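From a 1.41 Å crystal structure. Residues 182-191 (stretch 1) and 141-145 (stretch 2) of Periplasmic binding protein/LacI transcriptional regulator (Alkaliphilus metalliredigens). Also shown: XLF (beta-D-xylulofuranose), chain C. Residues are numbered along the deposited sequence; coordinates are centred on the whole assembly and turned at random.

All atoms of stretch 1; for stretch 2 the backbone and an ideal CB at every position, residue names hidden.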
# COMPACT_ATOMS: atom_id res chain seq x y z
N GLU A 182 -13.09 16.22 -7.71
CA GLU A 182 -14.35 16.76 -7.23
C GLU A 182 -15.32 15.71 -6.66
O GLU A 182 -16.18 16.04 -5.82
CB GLU A 182 -15.04 17.54 -8.35
CG GLU A 182 -16.27 18.29 -7.93
CD GLU A 182 -16.82 19.12 -9.07
OE1 GLU A 182 -16.01 19.67 -9.86
OE2 GLU A 182 -18.06 19.23 -9.17
N VAL A 183 -15.18 14.46 -7.11
CA VAL A 183 -16.08 13.40 -6.66
C VAL A 183 -15.74 12.90 -5.26
O VAL A 183 -16.48 12.07 -4.74
CB VAL A 183 -16.07 12.22 -7.64
CG1 VAL A 183 -16.67 12.68 -8.98
CG2 VAL A 183 -14.68 11.66 -7.83
N PHE A 184 -14.64 13.37 -4.66
CA PHE A 184 -14.32 12.99 -3.28
C PHE A 184 -14.86 14.08 -2.37
O PHE A 184 -14.27 15.17 -2.30
CB PHE A 184 -12.80 12.91 -3.06
CG PHE A 184 -12.05 11.90 -3.93
CD1 PHE A 184 -12.71 10.92 -4.67
CD2 PHE A 184 -10.66 11.94 -3.95
CE1 PHE A 184 -11.97 10.00 -5.46
CE2 PHE A 184 -9.92 11.03 -4.68
CZ PHE A 184 -10.60 10.06 -5.44
N GLU A 185 -15.96 13.81 -1.67
CA GLU A 185 -16.51 14.82 -0.77
C GLU A 185 -15.45 15.31 0.22
O GLU A 185 -15.46 16.47 0.61
CB GLU A 185 -17.72 14.26 0.01
CG GLU A 185 -18.94 14.07 -0.88
CD GLU A 185 -20.18 13.67 -0.10
OE1 GLU A 185 -20.39 14.19 1.01
OE2 GLU A 185 -20.89 12.79 -0.58
N ALA A 186 -14.58 14.40 0.66
CA ALA A 186 -13.59 14.77 1.67
C ALA A 186 -12.63 15.82 1.16
O ALA A 186 -12.30 16.77 1.87
CB ALA A 186 -12.83 13.55 2.15
N THR A 187 -12.14 15.64 -0.07
CA THR A 187 -11.18 16.62 -0.57
C THR A 187 -11.86 17.93 -0.93
O THR A 187 -11.23 19.01 -0.87
CB THR A 187 -10.31 16.07 -1.73
OG1 THR A 187 -11.14 15.66 -2.82
CG2 THR A 187 -9.55 14.84 -1.26
N GLU A 188 -13.13 17.87 -1.30
CA GLU A 188 -13.86 19.12 -1.56
C GLU A 188 -13.97 19.92 -0.26
O GLU A 188 -13.83 21.14 -0.28
CB GLU A 188 -15.26 18.86 -2.12
CG GLU A 188 -15.25 18.38 -3.58
CD GLU A 188 -14.75 19.48 -4.52
OE1 GLU A 188 -15.54 20.37 -4.88
OE2 GLU A 188 -13.56 19.47 -4.87
N LEU A 189 -14.23 19.24 0.85
CA LEU A 189 -14.31 19.96 2.13
C LEU A 189 -12.93 20.50 2.53
O LEU A 189 -12.83 21.62 3.07
CB LEU A 189 -14.88 19.04 3.20
CG LEU A 189 -16.39 18.83 3.10
CD1 LEU A 189 -16.81 17.72 4.06
CD2 LEU A 189 -17.12 20.14 3.40
N ARG A 190 -11.86 19.73 2.28
CA ARG A 190 -10.53 20.28 2.59
C ARG A 190 -10.25 21.54 1.78
O ARG A 190 -9.71 22.52 2.29
CB ARG A 190 -9.41 19.25 2.31
CG ARG A 190 -9.52 18.04 3.23
CD ARG A 190 -8.61 16.89 2.79
NE ARG A 190 -9.03 15.68 3.50
CZ ARG A 190 -8.63 14.45 3.21
NH1 ARG A 190 -7.75 14.24 2.22
NH2 ARG A 190 -9.12 13.43 3.91
N TYR A 191 -10.63 21.51 0.51
CA TYR A 191 -10.47 22.68 -0.35
C TYR A 191 -11.25 23.87 0.19
O TYR A 191 -10.72 24.98 0.28
CB TYR A 191 -10.95 22.28 -1.76
CG TYR A 191 -11.44 23.40 -2.62
CD1 TYR A 191 -10.57 24.22 -3.29
CD2 TYR A 191 -12.80 23.59 -2.80
CE1 TYR A 191 -11.04 25.26 -4.11
CE2 TYR A 191 -13.27 24.61 -3.61
CZ TYR A 191 -12.39 25.43 -4.24
OH TYR A 191 -12.87 26.44 -5.06
N UNK A 141 -17.96 5.34 4.30
CA UNK A 141 -16.84 6.23 4.66
C UNK A 141 -16.74 7.42 3.67
O UNK A 141 -16.64 7.19 2.45
CB UNK A 141 -15.53 5.44 4.67
N UNK A 142 -16.84 8.64 4.20
CA UNK A 142 -16.71 9.91 3.44
C UNK A 142 -17.87 10.34 2.58
O UNK A 142 -18.46 11.41 2.81
CB UNK A 142 -15.49 9.81 2.53
N UNK A 143 -18.15 9.58 1.52
CA UNK A 143 -19.15 10.05 0.58
C UNK A 143 -20.53 9.58 1.02
O UNK A 143 -20.71 8.41 1.37
CB UNK A 143 -18.84 9.56 -0.84
N UNK A 144 -21.48 10.50 0.96
CA UNK A 144 -22.87 10.19 1.31
C UNK A 144 -23.50 9.37 0.20
O UNK A 144 -23.36 9.70 -0.97
CB UNK A 144 -23.68 11.47 1.56
N UNK A 145 -24.26 8.35 0.56
CA UNK A 145 -24.84 7.48 -0.44
C UNK A 145 -26.34 7.71 -0.55
O UNK A 145 -26.83 8.20 -1.59
CB UNK A 145 -24.55 6.02 -0.11
O4 XLF C . -10.78 10.92 0.05
C4 XLF C . -9.67 11.41 0.81
C5 XLF C . -8.53 11.66 -0.17
O5 XLF C . -7.57 10.63 0.06
C3 XLF C . -9.13 10.33 1.73
O3 XLF C . -9.44 10.61 3.11
C2 XLF C . -7.65 10.41 1.47
O2 XLF C . -7.06 11.53 2.16
C1 XLF C . -6.93 9.12 1.80
O1 XLF C . -5.55 9.24 1.40

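Position 141 is out of reach of stretch 1. Its CA-to-CB bond points away, and no atom of stretch 1 comes within 5.5 Å of the ideal CB. The sugar XLF lies well to one side of the CB direction, about 8 Å from CB 141 to XLF O3, so a long or aromatic side chain could bend toward it. The residue is Phe 141. Its ring lies oblique to XLF O3, and Phe 141 O accepts a hydrogen bond from the backbone N of position 143 (3.0 Å).

Position 142 has phi 76° and psi -67°. These angles, with the bond from N of 143 to O of 141, make a tight gamma turn. Positive phi suits glycine best but does not exclude other residues. The CB points sideways, 4.6 Å from Ala 186 CB. The small methyl of Ala 186 leaves a passage toward the sugar hydroxyls and the guanidinium of Arg 190. An acceptor of medium length would suit, acidic or amide; the positive charge favours an acid. The residue is Glu 142. Its carboxylate receives two hydrogen bonds from the sugar, XLF O3 to Glu 142 OE1 at a very short 2.5 Å and XLF O4 to Glu 142 OE2 at 2.7 Å. Arg 190 NH2 is 4.0 Å from Glu 142 OE1, beyond a salt bridge, yet the opposite charges are near. Arg 190 NH1 donates to XLF O2 (2.8 Å) and Arg 190 NH2 to XLF O3 (2.9 Å). Ala 186 CB packs 3.4 Å from Glu 142 CD.

Position 143 faces the start of the helix. Its CB points sideways, 3.8 Å from Glu 185 OE2 and 5.2 Å from Val 183 O. Stretch 1 offers a donor, Glu 185 N, and an acceptor, Val 183 O. Asn matches both; Asp could accept from Glu 185 N but offers nothing to Val 183 O; Ser is too short. The residue is Asn 143. Glu 185 N donates to Asn 143 OD1 (3.0 Å), and Asn 143 ND2 donates to Val 183 O (3.1 Å). One amide thus bridges the turn before the helix. A water donates to Asn 143 OD1 and Glu 142 OE2 and accepts from Ala 186 N.

Position 144 has its CB sideways, 3.8 Å from Glu 185 OE2. The backbone N of 144 donates to Glu 185 OE2 (2.8 Å), which any residue but proline could do. That leaves Glu 185 OE1 for a side-chain donor: His, Lys, Arg, Asn, Gln, Ser or Thr. The residue is His 144. His 144 ND1 donates to Glu 185 OE1 (2.7 Å), at the ring edge.

Position 145 points away, and stretch 1 sets no preference. The residue is Ile 145.

Stretch 2 (141-145) FENHI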
# COMPACT_ATOMS: atom_id res chain seq x y z
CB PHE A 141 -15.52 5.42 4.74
CG PHE A 141 -14.29 6.27 5.02
CD1 PHE A 141 -14.15 6.94 6.23
CD2 PHE A 141 -13.28 6.39 4.07
CE1 PHE A 141 -12.99 7.72 6.48
CE2 PHE A 141 -12.14 7.17 4.31
CZ PHE A 141 -12.00 7.83 5.50
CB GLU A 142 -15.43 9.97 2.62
CG GLU A 142 -14.23 10.05 3.56
CD GLU A 142 -12.90 10.26 2.85
OE1 GLU A 142 -11.90 10.56 3.55
OE2 GLU A 142 -12.85 10.13 1.60
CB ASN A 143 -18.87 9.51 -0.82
CG ASN A 143 -17.77 10.25 -1.54
OD1 ASN A 143 -17.13 11.15 -1.00
ND2 ASN A 143 -17.52 9.85 -2.79
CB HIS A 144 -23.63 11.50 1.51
CG HIS A 144 -23.23 12.23 2.74
ND1 HIS A 144 -22.12 13.05 2.79
CD2 HIS A 144 -23.75 12.23 4.00
CE1 HIS A 144 -21.97 13.52 4.02
NE2 HIS A 144 -22.95 13.04 4.77
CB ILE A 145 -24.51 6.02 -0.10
CG1 ILE A 145 -23.00 5.87 -0.09
CG2 ILE A 145 -25.07 5.08 -1.19
CD1 ILE A 145 -22.54 4.43 0.16
O HOH W 1 -14.39 11.59 -0.20
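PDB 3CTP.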